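Local coordinates for protein arylmalonate decarboxylase (PDB 3IXL) that catalyses the enantioselective decarboxylation of 2-aryl-2-methylmalonates, adding a proton to give 2-arylpropionates and carbon dioxide, at residues Gly41-Glu46 with Thr154-Met159. The protein carries 2 engineered substitutions. Numbering follows the deposited sequence.
With SO4 (sulfate ion), chain B.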
ATOM      1  N   GLY A  41      -7.708   8.782  12.696  1.00 11.13           N
ATOM      2  CA  GLY A  41      -8.839   9.709  12.614  1.00 11.32           C
ATOM      3  C   GLY A  41      -9.036  10.416  11.283  1.00 11.65           C
ATOM      4  O   GLY A  41     -10.161  10.762  10.916  1.00 13.08           O
ATOM      5  N   SER A  42      -7.938  10.660  10.576  1.00 11.50           N
ATOM      6  CA  SER A  42      -7.963  11.276   9.261  1.00 10.90           C
ATOM      7  C   SER A  42      -6.662  10.930   8.559  1.00 10.08           C
ATOM      8  O   SER A  42      -5.632  10.695   9.209  1.00  9.83           O
ATOM      9  CB  SER A  42      -8.106  12.793   9.372  1.00 11.43           C
ATOM     10  OG  SER A  42      -6.963  13.350   9.990  1.00 13.46           O
ATOM     11  N   VAL A  43      -6.710  10.917   7.232  1.00  8.74           N
ATOM     12  CA  VAL A  43      -5.540  10.613   6.421  1.00  8.34           C
ATOM     13  C   VAL A  43      -4.801  11.938   6.198  1.00  8.48           C
ATOM     14  O   VAL A  43      -4.816  12.513   5.117  1.00  8.16           O
ATOM     15  CB  VAL A  43      -5.942   9.872   5.111  1.00  8.36           C
ATOM     16  CG1 VAL A  43      -4.715   9.421   4.347  1.00  9.11           C
ATOM     17  CG2 VAL A  43      -6.861   8.672   5.432  1.00  8.77           C
ATOM     18  N   THR A  44      -4.188  12.424   7.276  1.00  8.60           N
ATOM     19  CA  THR A  44      -3.442  13.674   7.293  1.00  9.25           C
ATOM     20  C   THR A  44      -2.290  13.480   8.280  1.00  9.31           C
ATOM     21  O   THR A  44      -2.404  12.657   9.188  1.00  9.04           O
ATOM     22  CB  THR A  44      -4.290  14.865   7.827  1.00  9.36           C
ATOM     23  OG1 THR A  44      -4.694  14.602   9.169  1.00  9.69           O
ATOM     24  CG2 THR A  44      -5.523  15.144   6.973  1.00 10.41           C
ATOM     25  N   PRO A  45      -1.196  14.258   8.128  1.00 10.18           N
ATOM     26  CA  PRO A  45      -0.113  14.247   9.124  1.00 10.61           C
ATOM     27  C   PRO A  45      -0.574  14.414  10.576  1.00 11.29           C
ATOM     28  O   PRO A  45      -0.082  13.703  11.454  1.00 11.74           O
ATOM     29  CB  PRO A  45       0.784  15.403   8.665  1.00 10.73           C
ATOM     30  CG  PRO A  45       0.599  15.397   7.169  1.00 11.51           C
ATOM     31  CD  PRO A  45      -0.862  15.118   6.974  1.00 10.21           C
ATOM     32  N   GLU A  46      -1.522  15.313  10.824  1.00 11.92           N
ATOM     33  CA  GLU A  46      -2.079  15.465  12.171  1.00 12.57           C
ATOM     34  C   GLU A  46      -2.706  14.155  12.646  1.00 11.77           C
ATOM     35  O   GLU A  46      -2.539  13.758  13.808  1.00 12.15           O
ATOM     36  CB  GLU A  46      -3.088  16.619  12.225  1.00 13.75           C
ATOM     37  CG  GLU A  46      -2.578  17.918  11.595  1.00 18.81           C
ATOM     38  CD  GLU A  46      -2.982  18.068  10.127  1.00 22.33           C
ATOM     39  OE1 GLU A  46      -2.194  17.683   9.224  1.00 21.57           O
ATOM     40  OE2 GLU A  46      -4.102  18.576   9.883  1.00 26.56           O
ATOM     41  N   THR A 154      -9.675  12.882   2.934  1.00  8.59           N
ATOM     42  CA  THR A 154      -9.004  12.565   4.197  1.00  9.15           C
ATOM     43  C   THR A 154      -9.749  11.570   5.068  1.00 10.00           C
ATOM     44  O   THR A 154      -9.201  11.109   6.058  1.00 10.15           O
ATOM     45  CB  THR A 154      -8.695  13.806   5.056  1.00  9.14           C
ATOM     46  OG1 THR A 154      -9.919  14.426   5.468  1.00  9.71           O
ATOM     47  CG2 THR A 154      -7.814  14.772   4.282  1.00  9.12           C
ATOM     48  N   GLY A 155     -10.986  11.236   4.710  1.00 10.72           N
ATOM     49  CA  GLY A 155     -11.759  10.286   5.507  1.00 12.40           C
ATOM     50  C   GLY A 155     -11.461   8.852   5.114  1.00 13.80           C
ATOM     51  O   GLY A 155     -11.431   8.530   3.931  1.00 14.47           O
ATOM     52  N   VAL A 156     -11.259   7.989   6.106  1.00 15.62           N
ATOM     53  CA  VAL A 156     -11.001   6.568   5.843  1.00 17.50           C
ATOM     54  C   VAL A 156     -12.185   5.897   5.131  1.00 18.30           C
ATOM     55  O   VAL A 156     -12.010   5.256   4.088  1.00 18.72           O
ATOM     56  CB  VAL A 156     -10.638   5.807   7.144  1.00 17.88           C
ATOM     57  CG1 VAL A 156     -10.635   4.297   6.916  1.00 18.61           C
ATOM     58  CG2 VAL A 156      -9.289   6.266   7.671  1.00 18.36           C
ATOM     59  N   GLU A 157     -13.386   6.049   5.687  1.00 19.17           N
ATOM     60  CA  GLU A 157     -14.601   5.491   5.074  1.00 19.84           C
ATOM     61  C   GLU A 157     -14.896   6.051   3.684  1.00 19.29           C
ATOM     62  O   GLU A 157     -15.354   5.323   2.793  1.00 19.65           O
ATOM     63  CB  GLU A 157     -15.820   5.687   5.986  1.00 20.34           C
ATOM     64  CG  GLU A 157     -16.238   4.452   6.770  1.00 23.80           C
ATOM     65  CD  GLU A 157     -15.076   3.748   7.439  1.00 27.46           C
ATOM     66  OE1 GLU A 157     -14.407   4.368   8.298  1.00 29.94           O
ATOM     67  OE2 GLU A 157     -14.837   2.570   7.103  1.00 29.56           O
ATOM     68  N   ALA A 158     -14.631   7.343   3.497  1.00 18.04           N
ATOM     69  CA  ALA A 158     -14.866   7.994   2.217  1.00 17.11           C
ATOM     70  C   ALA A 158     -14.045   7.339   1.104  1.00 16.38           C
ATOM     71  O   ALA A 158     -14.507   7.230  -0.033  1.00 16.16           O
ATOM     72  CB  ALA A 158     -14.562   9.486   2.304  1.00 17.31           C
ATOM     73  N   MET A 159     -12.835   6.897   1.430  1.00 15.49           N
ATOM     74  CA  MET A 159     -11.989   6.271   0.414  1.00 14.85           C
ATOM     75  C   MET A 159     -12.562   4.938  -0.081  1.00 14.08           C
ATOM     76  O   MET A 159     -12.484   4.633  -1.275  1.00 13.15           O
ATOM     77  CB  MET A 159     -10.549   6.124   0.902  1.00 15.31           C
ATOM     78  CG  MET A 159      -9.718   7.407   0.759  1.00 14.24           C
ATOM     79  SD  MET A 159      -8.172   7.217   1.611  1.00 17.64           S
ATOM     80  CE  MET A 159      -7.651   8.916   1.717  1.00 14.39           C
TER
HETATM   81  S   SO4 B6000      -9.744  15.653  12.135  1.00 34.60           S
HETATM   82  O1  SO4 B6000     -10.773  15.071  11.271  1.00 35.71           O
HETATM   83  O2  SO4 B6000      -8.529  14.848  12.036  1.00 35.62           O
HETATM   84  O3  SO4 B6000      -9.451  17.019  11.701  1.00 33.96           O
HETATM   85  O4  SO4 B6000     -10.225  15.678  13.516  1.00 34.79           O
HETATM   86  O   HOH W   1     -11.744   8.975   8.865  1.00 21.96           O
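The flat group here is the peptide of Thr-154, just ahead of helix 156-160. Val-43 N meets it in its own plane, donating to a lone pair of Thr-154 O at 2.8 Å with an almost straight N-H...O angle of 167°. Val-43 CG2 lies over one face at the oxygen, 3.4 Å from Thr-154 O; Ser-42 CA comes in nearer the rim, slightly off the plane on the other side, in a bent CA-H...O contact (127° at H). Residues 42-44 form an inverse gamma turn about Val-43, closed by a weak Thr-44 N to Ser-42 O bond, and the contact ties this turn, which follows the edge strand 33-37 of one four-stranded parallel sheet, to the helix start in the half built on the second sheet.

Beyond the bond, Val-43 meets Met-159 tip to tip, CE of the methionine 3.8 Å from Val-43 CG2. CG1 is anti to the backbone N (chi1 -174°), which leaves CG2 beside that N and on the side of Thr-154 O; this methyl is also 4.1 Å from Val-156 CG2. Val-156 itself touches bound phenylacetic acid, and Met-159 packs on the engineered Ser-188 of the pocket, so Val-43 sits in a second shell behind the ligand. A water bridges the two backbones, donating to Gly-41 O and accepting from Val-156 N.

The side chains of Thr-44 and Thr-154 cross obliquely, their CG2 methyls 3.6 Å apart. Thr-44 is the N-cap of helix 45-51: its OG1 caps Gly-47 N and gives its proton to Ser-42 OG, which donates to O2 of a sulfate ion, probably from the crystallisation liquor, 3.0 Å from Ser-42 OG.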